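Local coordinates for protein cell division GTPase FtsZ, diverged (Clostridium botulinum C, PDB 3V3T) that is a diverged member of the tubulin/FtsZ family, with a Rossmann-like N-terminal domain and a TubZ-type C-terminal domain, at residues Thr97-Ala102 against Val128-Thr133; Gly124-Leu129 against Tyr162-Asn167; Glu134-His139 against Glu299-Lys304; Asn167-Glu172 against Glu234-Glu239. The protein carries 1 engineered substitution. All coordinates share one frame; numbering follows the deposited sequence.

Contact 1. Residues Thr97-Ala102 against Val128-Thr133; sequences TMAGGA and VLPKAT. Engineered in segment 97-102: Ala102 (natural residue Thr).
Thr97 and Val128 form a parallel beta bridge where strands 91-97 and 122-129 of a beta-alpha-beta unit end side by side. The chain beyond Thr97 resembles the glycine-rich GGGTG(S/T)G signature of the tubulin/FtsZ family, with Ala99 in the first position and engineered Ala102 in place of the natural Thr. By strand order the two loops probably correspond to T4 and T5 of tubulin.

The polar part centres on the carbonyl oxygen of Val128. It accepts the backbone N-H of Met98 at an N to O distance of 3.1 Å, with an N-H...O angle of 158° and the donor tilted slightly from the carbonyl plane. A water donates to the same Val128 O at 2.6 Å and accepts from Ala99 N at 3.1 Å, so the bridging carries on one residue past the direct bond. Within 97-102, a type I turn closed by Gly100 N to Thr97 O (2.9 Å) bends the chain towards helix 101-117, with Gly100 at its N-cap.

The apolar part is small. The Met98 and Leu129 side chains run abreast in one direction, Met98 SD meeting Leu129 CD2 at 3.9 Å; the bend at chi3 (66°) brings CE close to that methyl as well. Helix 136-152 reaches Met98 through Ala142 and Trp146. Further on, the loops touch through two beta carbons, Ala99 CB lying 4.0 Å from Pro130 CB.

Contact 2. Residues Gly124-Leu129 against Tyr162-Asn167; sequences GFVGVL and YLLDNN
The Tyr162 ring has Phe125 O at its edge, in the ring plane and 3.9 Å from CD2, while Val126 CG2 approaches the ring obliquely. One face of the Phe125 ring covers the backbone of Gly127: Gly127 N sits 3.7 Å above the ring plane, towards the rim, and this glycine has no side chain to stand in the way.

Strands 122-129 and 160-165 run parallel here as central neighbours of the Rossmann-like sheet, joined by helix 136-152 in a beta-alpha-beta unit. Five backbone hydrogen bonds form the ladder, from Tyr162 N to Phe125 O (2.7 Å) through to Asn166 N to Leu129 O (3.0 Å). On one side of the sheet Leu164 CD1 fits against Val126 CG1 and Val128 CG2, and Val128 CG1 meets the amide of Asn166 at about a right angle, 3.4 Å from OD1. On the other side, Leu163 CD1, placed by chi2 (54°), packs on Leu129 CG at 4.1 Å.

Past the ladder, Asp165 OD1 accepts Asn167 N at 2.7 Å in an Asx turn. Along this seam the buried N-H and C=O groups are thus paired by the ladder, and the side chains add mainly apolar contact.

Contact 3. Residues Glu134-His139 against Glu299-Lys304; sequences EDIDEH and EIIEDK
Lys304 NZ bonds to the carbonyl oxygen of Glu134 at 2.8 Å, approaching from above the carbonyl plane. The same ammonium group makes a long salt bridge to Asp135 OD1 (3.7 Å) and a weak bond to Thr133 O, so it draws together the chain just ahead of helix 136-152. The aliphatic part of the lysine and Ile136 slide past each other in opposite directions, with Lys304 CB 3.7 Å from Ile136 CG1.

One turn further, the imidazole of His139 receives Ile300 CG2 over one face, the methyl 3.8 Å from the ring centroid and 19° off the ring normal in a CH-pi contact. Ile301 CG1 lies against His139 CB at 3.6 Å. The ring is held in its rotation by ND1, which donates to Asp135 O at 3.1 Å; that oxygen also accepts the backbone N of His139 and so serves two donors from one residue. The His139 side chain also touches Pro130.

Lys304 thus holds the chain ahead of the helix, while Ile136, Ile300, Ile301 and His139 pack beside it. The arrangement is a helix-helix packing near the surface, in which the last modelled helix, 291-306, lies against the N-terminal turn of helix 136-152 of the Rossmann-like domain.

Contact 4. Residues Asn167-Glu172 against Glu234-Glu239; sequences NKREKE and ESIFAE
Arg169 grips one backbone oxygen, Glu234 O, end-on with both terminal nitrogens, NH1 at 2.8 Å and NH2 at 2.7 Å, the oxygen lying close to the guanidinium plane. The contact joins two loops, and with them the Rossmann-like and C-terminal domains of the tubulin/FtsZ fold: the connection between strand 160-165 and helix 172-187, in the position of the T6 loop of tubulin and FtsZ judging by the strand order, meets the loop that follows helix 224-233.

The guanidinium is fixed further by its own chain, as Arg169 NH2 also donates to Lys168 O at 2.8 Å, and NH1 forms a salt bridge with Glu178. Ile236 CG2 covers one face, 3.6 Å above the plane and over its centre. In Ile236, chi1 of 60° sets CG1 in the crowded position between backbone N and carbonyl carbon, while CG2 stands anti to the carbonyl carbon and turns towards the arginine. The carboxylate of Glu234 is engaged elsewhere, by Lys230.

Lys168 takes the next carbonyl. Its side chain, bent at chi2, chi3 and chi4, curls around Ser235 O, and NZ donates to that oxygen at 2.8 Å in the carbonyl plane, on a lone pair. Lys233 O is a further acceptor for NZ. Ser235 itself begins an ST turn, Phe237 N bonding to Ser235 OG at 3.2 Å.

Following the chain, contact 1 closes the crossover from strand 91-97 through helix 101-117 to strand 122-129. Contact 2 opens on that last strand, shares Val128 and Leu129 with contact 1, and closes the next crossover at strand 160-165. Contact 3 starts between the two segments of contact 2 and ends near the end of the modelled chain, so these two cross, and it brings helix 291-306 to helix 136-152. Contact 4 begins at Asn167, where contact 2 stops, and falls wholly within the span of contact 3, reaching the loop after helix 224-233. Contacts 1, 2 and 4 meet at Asn167, whose OD1 accepts from Ala132 N, and at Lys131, whose NZ reaches carbonyl oxygens within 166-170.

Contact 1. Residues Thr97-Ala102 against Val128-Thr133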
loop_
_atom_site.group_PDB
_atom_site.type_symbol
_atom_site.label_atom_id
_atom_site.label_comp_id
_atom_site.label_asym_id
_atom_site.label_seq_id
_atom_site.Cartn_x
_atom_site.Cartn_y
_atom_site.Cartn_z
ATOM N N THR A 97 -6.049 -7.222 2.870
ATOM C CA THR A 97 -5.799 -8.398 2.057
ATOM C C THR A 97 -7.034 -8.564 1.182
ATOM O O THR A 97 -8.139 -8.786 1.680
ATOM C CB THR A 97 -5.574 -9.647 2.944
ATOM O OG1 THR A 97 -4.350 -9.479 3.664
ATOM C CG2 THR A 97 -5.450 -10.894 2.103
ATOM N N MET A 98 -6.842 -8.440 -0.126
ATOM C CA MET A 98 -7.960 -8.338 -1.047
ATOM C C MET A 98 -8.739 -9.625 -1.189
ATOM O O MET A 98 -9.887 -9.609 -1.635
ATOM C CB MET A 98 -7.477 -7.814 -2.394
ATOM C CG MET A 98 -6.861 -6.433 -2.253
ATOM S SD MET A 98 -6.051 -5.794 -3.730
ATOM C CE MET A 98 -7.418 -5.598 -4.867
ATOM N N ALA A 99 -8.123 -10.738 -0.802
ATOM C CA ALA A 99 -8.815 -12.017 -0.828
ATOM C C ALA A 99 -9.673 -12.230 0.426
ATOM O O ALA A 99 -10.478 -13.166 0.479
ATOM C CB ALA A 99 -7.830 -13.149 -0.994
ATOM N N GLY A 100 -9.511 -11.365 1.428
ATOM C CA GLY A 100 -10.214 -11.541 2.697
ATOM C C GLY A 100 -11.646 -11.021 2.686
ATOM O O GLY A 100 -11.933 -9.989 2.067
ATOM N N GLY A 101 -12.541 -11.734 3.368
ATOM C CA GLY A 101 -13.942 -11.348 3.483
ATOM C C GLY A 101 -14.163 -9.895 3.891
ATOM O O GLY A 101 -14.737 -9.108 3.134
ATOM N N ALA A 102 -13.708 -9.518 5.081
ATOM C CA ALA A 102 -13.894 -8.146 5.548
ATOM C C ALA A 102 -13.082 -7.171 4.717
ATOM O O ALA A 102 -13.580 -6.124 4.291
ATOM C CB ALA A 102 -13.521 -8.024 7.006
ATOM N N VAL A 128 -3.207 -6.253 -0.887
ATOM C CA VAL A 128 -2.430 -7.427 -1.233
ATOM C C VAL A 128 -3.214 -8.362 -2.148
ATOM O O VAL A 128 -4.288 -8.834 -1.789
ATOM C CB VAL A 128 -1.994 -8.210 0.026
ATOM C CG1 VAL A 128 -1.021 -9.324 -0.363
ATOM C CG2 VAL A 128 -1.338 -7.274 1.040
ATOM N N LEU A 129 -2.672 -8.618 -3.336
ATOM C CA LEU A 129 -3.247 -9.603 -4.245
ATOM C C LEU A 129 -2.873 -11.014 -3.791
ATOM O O LEU A 129 -1.791 -11.231 -3.257
ATOM C CB LEU A 129 -2.735 -9.374 -5.666
ATOM C CG LEU A 129 -3.019 -8.026 -6.327
ATOM C CD1 LEU A 129 -2.170 -7.884 -7.596
ATOM C CD2 LEU A 129 -4.494 -7.899 -6.662
ATOM N N PRO A 130 -3.772 -11.982 -3.999
ATOM C CA PRO A 130 -3.550 -13.362 -3.555
ATOM C C PRO A 130 -2.593 -14.128 -4.470
ATOM O O PRO A 130 -2.495 -13.791 -5.646
ATOM C CB PRO A 130 -4.953 -13.976 -3.648
ATOM C CG PRO A 130 -5.613 -13.208 -4.762
ATOM C CD PRO A 130 -5.073 -11.806 -4.676
ATOM N N LYS A 131 -1.907 -15.144 -3.940
ATOM C CA LYS A 131 -1.085 -16.035 -4.757
ATOM C C LYS A 131 -1.943 -16.733 -5.808
ATOM O O LYS A 131 -3.135 -17.002 -5.574
ATOM C CB LYS A 131 -0.472 -17.149 -3.907
ATOM C CG LYS A 131 0.546 -16.768 -2.871
ATOM C CD LYS A 131 0.936 -18.032 -2.089
ATOM C CE LYS A 131 2.019 -17.764 -1.057
ATOM N NZ LYS A 131 3.286 -17.329 -1.727
ATOM N N ALA A 132 -1.322 -17.069 -6.938
ATOM C CA ALA A 132 -1.948 -17.894 -7.981
ATOM C C ALA A 132 -2.509 -19.230 -7.493
ATOM O O ALA A 132 -3.430 -19.782 -8.101
ATOM C CB ALA A 132 -0.961 -18.145 -9.128
ATOM N N THR A 133 -1.948 -19.768 -6.414
ATOM C CA THR A 133 -2.393 -21.063 -5.915
ATOM C C THR A 133 -3.670 -20.982 -5.087
ATOM O O THR A 133 -4.310 -21.994 -4.840
ATOM C CB THR A 133 -1.308 -21.764 -5.071
ATOM O OG1 THR A 133 -0.883 -20.899 -4.007
ATOM C CG2 THR A 133 -0.110 -22.149 -5.939
HETATM O O HOH W 1 -5.113 -11.188 -1.095
#

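Contact 2. Residues Gly124-Leu129 against Tyr162-Asn167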
loop_
_atom_site.group_PDB
_atom_site.type_symbol
_atom_site.label_atom_id
_atom_site.label_comp_id
_atom_site.label_asym_id
_atom_site.label_seq_id
_atom_site.Cartn_x
_atom_site.Cartn_y
_atom_site.Cartn_z
ATOM N N GLY A 124 -5.282 6.795 0.840
ATOM C CA GLY A 124 -4.518 5.783 0.152
ATOM C C GLY A 124 -5.020 4.398 0.498
ATOM O O GLY A 124 -5.817 4.199 1.420
ATOM N N PHE A 125 -4.532 3.432 -0.260
ATOM C CA PHE A 125 -4.964 2.059 -0.136
ATOM C C PHE A 125 -3.768 1.149 -0.343
ATOM O O PHE A 125 -3.084 1.235 -1.372
ATOM C CB PHE A 125 -6.012 1.743 -1.197
ATOM C CG PHE A 125 -6.409 0.282 -1.240
ATOM C CD1 PHE A 125 -7.009 -0.317 -0.142
ATOM C CD2 PHE A 125 -6.198 -0.478 -2.382
ATOM C CE1 PHE A 125 -7.376 -1.649 -0.164
ATOM C CE2 PHE A 125 -6.565 -1.810 -2.425
ATOM C CZ PHE A 125 -7.155 -2.406 -1.316
ATOM N N VAL A 126 -3.499 0.300 0.648
ATOM C CA VAL A 126 -2.531 -0.771 0.482
ATOM C C VAL A 126 -3.327 -2.057 0.323
ATOM O O VAL A 126 -3.988 -2.493 1.254
ATOM C CB VAL A 126 -1.626 -0.895 1.705
ATOM C CG1 VAL A 126 -0.604 -2.021 1.512
ATOM C CG2 VAL A 126 -0.934 0.422 1.980
ATOM N N GLY A 127 -3.284 -2.658 -0.862
ATOM C CA GLY A 127 -3.929 -3.942 -1.068
ATOM C C GLY A 127 -2.962 -5.067 -1.438
ATOM O O GLY A 127 -2.020 -4.873 -2.220
ATOM N N VAL A 128 -3.207 -6.253 -0.887
ATOM C CA VAL A 128 -2.430 -7.427 -1.233
ATOM C C VAL A 128 -3.214 -8.362 -2.148
ATOM O O VAL A 128 -4.288 -8.834 -1.789
ATOM C CB VAL A 128 -1.994 -8.210 0.026
ATOM C CG1 VAL A 128 -1.021 -9.324 -0.363
ATOM C CG2 VAL A 128 -1.338 -7.274 1.040
ATOM N N LEU A 129 -2.672 -8.618 -3.336
ATOM C CA LEU A 129 -3.247 -9.603 -4.245
ATOM C C LEU A 129 -2.873 -11.014 -3.791
ATOM O O LEU A 129 -1.791 -11.231 -3.257
ATOM C CB LEU A 129 -2.735 -9.374 -5.666
ATOM C CG LEU A 129 -3.019 -8.026 -6.327
ATOM C CD1 LEU A 129 -2.170 -7.884 -7.596
ATOM C CD2 LEU A 129 -4.494 -7.899 -6.662
ATOM N N TYR A 162 -0.938 1.372 -3.064
ATOM C CA TYR A 162 0.261 0.565 -2.901
ATOM C C TYR A 162 -0.204 -0.867 -3.093
ATOM O O TYR A 162 -0.811 -1.444 -2.202
ATOM C CB TYR A 162 0.870 0.732 -1.501
ATOM C CG TYR A 162 1.248 2.154 -1.110
ATOM C CD1 TYR A 162 2.577 2.558 -1.098
ATOM C CD2 TYR A 162 0.275 3.089 -0.732
ATOM C CE1 TYR A 162 2.936 3.841 -0.739
ATOM C CE2 TYR A 162 0.630 4.394 -0.370
ATOM C CZ TYR A 162 1.966 4.754 -0.373
ATOM O OH TYR A 162 2.362 6.017 -0.024
ATOM N N LEU A 163 0.045 -1.424 -4.275
ATOM C CA LEU A 163 -0.519 -2.713 -4.638
ATOM C C LEU A 163 0.552 -3.776 -4.499
ATOM O O LEU A 163 1.547 -3.768 -5.248
ATOM C CB LEU A 163 -1.033 -2.682 -6.088
ATOM C CG LEU A 163 -1.928 -3.859 -6.503
ATOM C CD1 LEU A 163 -3.089 -3.971 -5.513
ATOM C CD2 LEU A 163 -2.477 -3.722 -7.950
ATOM N N LEU A 164 0.339 -4.684 -3.550
ATOM C CA LEU A 164 1.298 -5.750 -3.230
ATOM C C LEU A 164 0.859 -7.083 -3.825
ATOM O O LEU A 164 -0.340 -7.316 -4.023
ATOM C CB LEU A 164 1.458 -5.890 -1.706
ATOM C CG LEU A 164 1.802 -4.619 -0.927
ATOM C CD1 LEU A 164 2.003 -4.914 0.552
ATOM C CD2 LEU A 164 3.058 -3.969 -1.497
ATOM N N ASP A 165 1.822 -7.964 -4.087
ATOM C CA ASP A 165 1.539 -9.221 -4.769
ATOM C C ASP A 165 2.106 -10.438 -4.012
ATOM O O ASP A 165 3.316 -10.678 -4.014
ATOM C CB ASP A 165 2.104 -9.168 -6.191
ATOM C CG ASP A 165 1.765 -10.401 -7.016
ATOM O OD1 ASP A 165 1.235 -11.390 -6.454
ATOM O OD2 ASP A 165 2.037 -10.378 -8.240
ATOM N N ASN A 166 1.223 -11.210 -3.380
ATOM C CA ASN A 166 1.646 -12.387 -2.638
ATOM C C ASN A 166 2.362 -13.431 -3.494
ATOM O O ASN A 166 3.001 -14.323 -2.947
ATOM C CB ASN A 166 0.464 -13.059 -1.942
ATOM C CG ASN A 166 0.255 -12.562 -0.536
ATOM O OD1 ASN A 166 1.128 -11.916 0.054
ATOM N ND2 ASN A 166 -0.914 -12.859 0.018
ATOM N N ASN A 167 2.236 -13.355 -4.819
ATOM C CA ASN A 167 2.980 -14.290 -5.668
ATOM C C ASN A 167 4.488 -14.070 -5.544
ATOM O O ASN A 167 5.267 -14.939 -5.893
ATOM C CB ASN A 167 2.580 -14.171 -7.149
ATOM C CG ASN A 167 1.323 -14.957 -7.500
ATOM O OD1 ASN A 167 1.240 -16.169 -7.274
ATOM N ND2 ASN A 167 0.340 -14.266 -8.085
#

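Contact 3. Residues Glu134-His139 against Glu299-Lys304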
loop_
_atom_site.group_PDB
_atom_site.type_symbol
_atom_site.label_atom_id
_atom_site.label_comp_id
_atom_site.label_asym_id
_atom_site.label_seq_id
_atom_site.Cartn_x
_atom_site.Cartn_y
_atom_site.Cartn_z
ATOM N N GLU A 134 -4.044 -19.784 -4.656
ATOM C CA GLU A 134 -5.261 -19.633 -3.881
ATOM C C GLU A 134 -6.428 -20.060 -4.749
ATOM O O GLU A 134 -6.292 -20.169 -5.970
ATOM C CB GLU A 134 -5.437 -18.182 -3.403
ATOM C CG GLU A 134 -4.286 -17.660 -2.543
ATOM C CD GLU A 134 -4.034 -18.522 -1.316
ATOM O OE1 GLU A 134 -4.657 -18.262 -0.267
ATOM O OE2 GLU A 134 -3.218 -19.466 -1.401
ATOM N N ASP A 135 -7.578 -20.291 -4.129
ATOM C CA ASP A 135 -8.742 -20.785 -4.863
ATOM C C ASP A 135 -9.663 -19.702 -5.422
ATOM O O ASP A 135 -9.392 -18.507 -5.307
ATOM C CB ASP A 135 -9.530 -21.753 -3.991
ATOM C CG ASP A 135 -8.833 -23.075 -3.841
ATOM O OD1 ASP A 135 -8.491 -23.676 -4.882
ATOM O OD2 ASP A 135 -8.601 -23.501 -2.690
ATOM N N ILE A 136 -10.760 -20.147 -6.020
ATOM C CA ILE A 136 -11.693 -19.277 -6.734
ATOM C C ILE A 136 -12.280 -18.114 -5.929
ATOM O O ILE A 136 -12.174 -16.962 -6.336
ATOM C CB ILE A 136 -12.844 -20.111 -7.309
ATOM C CG1 ILE A 136 -12.281 -21.329 -8.037
ATOM C CG2 ILE A 136 -13.718 -19.273 -8.221
ATOM C CD1 ILE A 136 -13.342 -22.219 -8.619
ATOM N N ASP A 137 -12.914 -18.412 -4.802
ATOM C CA ASP A 137 -13.513 -17.363 -3.976
ATOM C C ASP A 137 -12.509 -16.279 -3.592
ATOM O O ASP A 137 -12.850 -15.087 -3.507
ATOM C CB ASP A 137 -14.107 -17.955 -2.699
ATOM C CG ASP A 137 -15.378 -18.737 -2.952
ATOM O OD1 ASP A 137 -15.935 -18.652 -4.069
ATOM O OD2 ASP A 137 -15.828 -19.434 -2.019
ATOM N N GLU A 138 -11.275 -16.706 -3.347
ATOM C CA GLU A 138 -10.216 -15.792 -2.979
ATOM C C GLU A 138 -9.982 -14.801 -4.121
ATOM O O GLU A 138 -10.025 -13.586 -3.926
ATOM C CB GLU A 138 -8.943 -16.571 -2.651
ATOM C CG GLU A 138 -9.041 -17.418 -1.371
ATOM C CD GLU A 138 -9.726 -18.773 -1.567
ATOM O OE1 GLU A 138 -10.426 -18.975 -2.585
ATOM O OE2 GLU A 138 -9.562 -19.644 -0.685
ATOM N N HIS A 139 -9.757 -15.331 -5.317
ATOM C CA HIS A 139 -9.545 -14.492 -6.485
ATOM C C HIS A 139 -10.794 -13.658 -6.780
ATOM O O HIS A 139 -10.699 -12.495 -7.162
ATOM C CB HIS A 139 -9.123 -15.321 -7.696
ATOM C CG HIS A 139 -7.713 -15.819 -7.609
ATOM N ND1 HIS A 139 -7.388 -17.057 -7.099
ATOM C CD2 HIS A 139 -6.538 -15.231 -7.937
ATOM C CE1 HIS A 139 -6.077 -17.218 -7.133
ATOM N NE2 HIS A 139 -5.538 -16.121 -7.630
ATOM N N GLU A 299 -7.773 -15.058 -15.417
ATOM C CA GLU A 299 -7.289 -16.273 -16.061
ATOM C C GLU A 299 -7.186 -17.421 -15.053
ATOM O O GLU A 299 -7.412 -18.577 -15.398
ATOM C CB GLU A 299 -5.939 -16.026 -16.732
ATOM C CG GLU A 299 -5.573 -17.065 -17.780
ATOM C CD GLU A 299 -4.581 -16.535 -18.801
ATOM O OE1 GLU A 299 -4.010 -15.442 -18.570
ATOM O OE2 GLU A 299 -4.378 -17.206 -19.837
ATOM N N ILE A 300 -6.837 -17.098 -13.810
ATOM C CA ILE A 300 -6.766 -18.103 -12.758
ATOM C C ILE A 300 -8.160 -18.636 -12.458
ATOM O O ILE A 300 -8.370 -19.842 -12.322
ATOM C CB ILE A 300 -6.196 -17.518 -11.455
ATOM C CG1 ILE A 300 -4.840 -16.843 -11.701
ATOM C CG2 ILE A 300 -6.122 -18.598 -10.387
ATOM C CD1 ILE A 300 -3.796 -17.770 -12.266
ATOM N N ILE A 301 -9.113 -17.722 -12.354
ATOM C CA ILE A 301 -10.496 -18.084 -12.071
ATOM C C ILE A 301 -11.053 -18.984 -13.166
ATOM O O ILE A 301 -11.659 -20.015 -12.877
ATOM C CB ILE A 301 -11.373 -16.826 -11.918
ATOM C CG1 ILE A 301 -11.008 -16.095 -10.629
ATOM C CG2 ILE A 301 -12.851 -17.185 -11.941
ATOM C CD1 ILE A 301 -11.433 -14.655 -10.597
ATOM N N GLU A 302 -10.836 -18.600 -14.422
ATOM C CA GLU A 302 -11.270 -19.415 -15.556
ATOM C C GLU A 302 -10.732 -20.840 -15.462
ATOM O O GLU A 302 -11.479 -21.806 -15.634
ATOM C CB GLU A 302 -10.807 -18.806 -16.883
ATOM C CG GLU A 302 -11.486 -17.508 -17.288
ATOM C CD GLU A 302 -10.945 -16.971 -18.610
ATOM O OE1 GLU A 302 -10.985 -17.713 -19.618
ATOM O OE2 GLU A 302 -10.470 -15.813 -18.640
ATOM N N ASP A 303 -9.434 -20.962 -15.199
ATOM C CA ASP A 303 -8.778 -22.264 -15.166
ATOM C C ASP A 303 -9.225 -23.134 -13.990
ATOM O O ASP A 303 -9.371 -24.349 -14.133
ATOM C CB ASP A 303 -7.260 -22.099 -15.171
ATOM C CG ASP A 303 -6.770 -21.345 -16.383
ATOM O OD1 ASP A 303 -7.481 -21.366 -17.411
ATOM O OD2 ASP A 303 -5.686 -20.725 -16.306
ATOM N N LYS A 304 -9.441 -22.513 -12.835
ATOM C CA LYS A 304 -9.920 -23.244 -11.663
ATOM C C LYS A 304 -11.390 -23.633 -11.800
ATOM O O LYS A 304 -11.841 -24.613 -11.195
ATOM C CB LYS A 304 -9.683 -22.443 -10.380
ATOM C CG LYS A 304 -8.354 -22.761 -9.710
ATOM C CD LYS A 304 -7.654 -21.508 -9.213
ATOM C CE LYS A 304 -6.223 -21.804 -8.778
ATOM N NZ LYS A 304 -6.178 -22.558 -7.497
#

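Contact 4. Residues Asn167-Glu172 against Glu234-Glu239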
loop_
_atom_site.group_PDB
_atom_site.type_symbol
_atom_site.label_atom_id
_atom_site.label_comp_id
_atom_site.label_asym_id
_atom_site.label_seq_id
_atom_site.Cartn_x
_atom_site.Cartn_y
_atom_site.Cartn_z
ATOM N N ASN A 167 2.236 -13.355 -4.819
ATOM C CA ASN A 167 2.980 -14.290 -5.668
ATOM C C ASN A 167 4.488 -14.070 -5.544
ATOM O O ASN A 167 5.267 -14.939 -5.893
ATOM C CB ASN A 167 2.580 -14.171 -7.149
ATOM C CG ASN A 167 1.323 -14.957 -7.500
ATOM O OD1 ASN A 167 1.240 -16.169 -7.274
ATOM N ND2 ASN A 167 0.340 -14.266 -8.085
ATOM N N LYS A 168 4.901 -12.902 -5.063
ATOM C CA LYS A 168 6.312 -12.505 -5.158
ATOM C C LYS A 168 7.191 -13.038 -4.029
ATOM O O LYS A 168 8.417 -12.934 -4.102
ATOM C CB LYS A 168 6.457 -10.980 -5.266
ATOM C CG LYS A 168 5.807 -10.345 -6.500
ATOM C CD LYS A 168 6.117 -11.118 -7.778
ATOM C CE LYS A 168 7.541 -10.882 -8.258
ATOM N NZ LYS A 168 7.788 -9.428 -8.455
ATOM N N ARG A 169 6.578 -13.599 -2.988
ATOM C CA ARG A 169 7.339 -14.200 -1.884
ATOM C C ARG A 169 6.681 -15.479 -1.393
ATOM O O ARG A 169 5.472 -15.667 -1.544
ATOM C CB ARG A 169 7.470 -13.226 -0.706
ATOM C CG ARG A 169 8.243 -11.954 -1.012
ATOM C CD ARG A 169 9.756 -12.187 -1.022
ATOM N NE ARG A 169 10.474 -10.924 -1.197
ATOM C CZ ARG A 169 10.634 -10.315 -2.372
ATOM N NH1 ARG A 169 11.294 -9.166 -2.450
ATOM N NH2 ARG A 169 10.139 -10.862 -3.476
ATOM N N GLU A 170 7.474 -16.346 -0.778
ATOM C CA GLU A 170 6.962 -17.601 -0.243
ATOM C C GLU A 170 5.886 -17.395 0.826
ATOM O O GLU A 170 4.786 -17.937 0.714
ATOM C CB GLU A 170 8.105 -18.448 0.319
ATOM C CG GLU A 170 7.711 -19.882 0.629
ATOM C CD GLU A 170 8.781 -20.634 1.408
ATOM O OE1 GLU A 170 8.826 -21.881 1.309
ATOM O OE2 GLU A 170 9.568 -19.980 2.124
ATOM N N LYS A 171 6.197 -16.621 1.862
ATOM C CA LYS A 171 5.240 -16.421 2.946
ATOM C C LYS A 171 4.679 -15.013 2.967
ATOM O O LYS A 171 5.402 -14.043 2.727
ATOM C CB LYS A 171 5.879 -16.720 4.307
ATOM C CG LYS A 171 6.517 -18.097 4.453
ATOM C CD LYS A 171 6.967 -18.307 5.889
ATOM C CE LYS A 171 8.056 -19.370 6.006
ATOM N NZ LYS A 171 7.602 -20.726 5.581
ATOM N N GLU A 172 3.389 -14.903 3.271
ATOM C CA GLU A 172 2.755 -13.605 3.438
ATOM C C GLU A 172 3.573 -12.763 4.408
ATOM O O GLU A 172 3.755 -11.554 4.202
ATOM C CB GLU A 172 1.317 -13.759 3.949
ATOM C CG GLU A 172 0.527 -14.826 3.201
ATOM C CD GLU A 172 -0.962 -14.547 3.151
ATOM O OE1 GLU A 172 -1.369 -13.405 3.452
ATOM O OE2 GLU A 172 -1.724 -15.471 2.797
ATOM N N GLU A 234 12.242 -8.676 -8.451
ATOM C CA GLU A 234 11.989 -9.278 -7.147
ATOM C C GLU A 234 10.989 -8.479 -6.322
ATOM O O GLU A 234 10.695 -8.836 -5.177
ATOM C CB GLU A 234 13.305 -9.439 -6.378
ATOM C CG GLU A 234 14.265 -10.431 -7.050
ATOM C CD GLU A 234 15.549 -10.640 -6.272
ATOM O OE1 GLU A 234 15.841 -9.826 -5.374
ATOM O OE2 GLU A 234 16.269 -11.622 -6.561
ATOM N N SER A 235 10.469 -7.401 -6.900
ATOM C CA SER A 235 9.649 -6.450 -6.135
ATOM C C SER A 235 8.389 -7.072 -5.527
ATOM O O SER A 235 7.705 -7.858 -6.172
ATOM C CB SER A 235 9.263 -5.247 -7.000
ATOM O OG SER A 235 8.538 -4.304 -6.245
ATOM N N ILE A 236 8.084 -6.715 -4.283
ATOM C CA ILE A 236 6.867 -7.196 -3.651
ATOM C C ILE A 236 5.621 -6.476 -4.163
ATOM O O ILE A 236 4.492 -6.930 -3.921
ATOM C CB ILE A 236 6.903 -7.058 -2.129
ATOM C CG1 ILE A 236 7.084 -5.589 -1.729
ATOM C CG2 ILE A 236 7.970 -7.943 -1.556
ATOM C CD1 ILE A 236 6.713 -5.308 -0.299
ATOM N N PHE A 237 5.827 -5.353 -4.846
ATOM C CA PHE A 237 4.731 -4.623 -5.504
ATOM C C PHE A 237 4.292 -5.269 -6.807
ATOM O O PHE A 237 5.109 -5.811 -7.534
ATOM C CB PHE A 237 5.129 -3.182 -5.805
ATOM C CG PHE A 237 5.251 -2.331 -4.584
ATOM C CD1 PHE A 237 4.218 -1.505 -4.194
ATOM C CD2 PHE A 237 6.397 -2.376 -3.806
ATOM C CE1 PHE A 237 4.333 -0.717 -3.037
ATOM C CE2 PHE A 237 6.514 -1.583 -2.656
ATOM C CZ PHE A 237 5.480 -0.762 -2.281
ATOM N N ALA A 238 2.989 -5.202 -7.085
ATOM C CA ALA A 238 2.441 -5.745 -8.314
ATOM C C ALA A 238 3.150 -5.146 -9.523
ATOM O O ALA A 238 3.356 -3.938 -9.604
ATOM C CB ALA A 238 0.964 -5.467 -8.391
ATOM N N GLU A 239 3.498 -5.996 -10.474
ATOM C CA GLU A 239 4.199 -5.540 -11.659
ATOM C C GLU A 239 3.440 -4.473 -12.460
ATOM O O GLU A 239 2.247 -4.607 -12.718
ATOM C CB GLU A 239 4.506 -6.732 -12.561
ATOM C CG GLU A 239 5.147 -6.339 -13.880
ATOM C CD GLU A 239 5.469 -7.545 -14.736
ATOM O OE1 GLU A 239 5.012 -8.653 -14.392
ATOM O OE2 GLU A 239 6.180 -7.388 -15.749
HETATM O O HOH W 2 6.378 -7.770 -9.488
#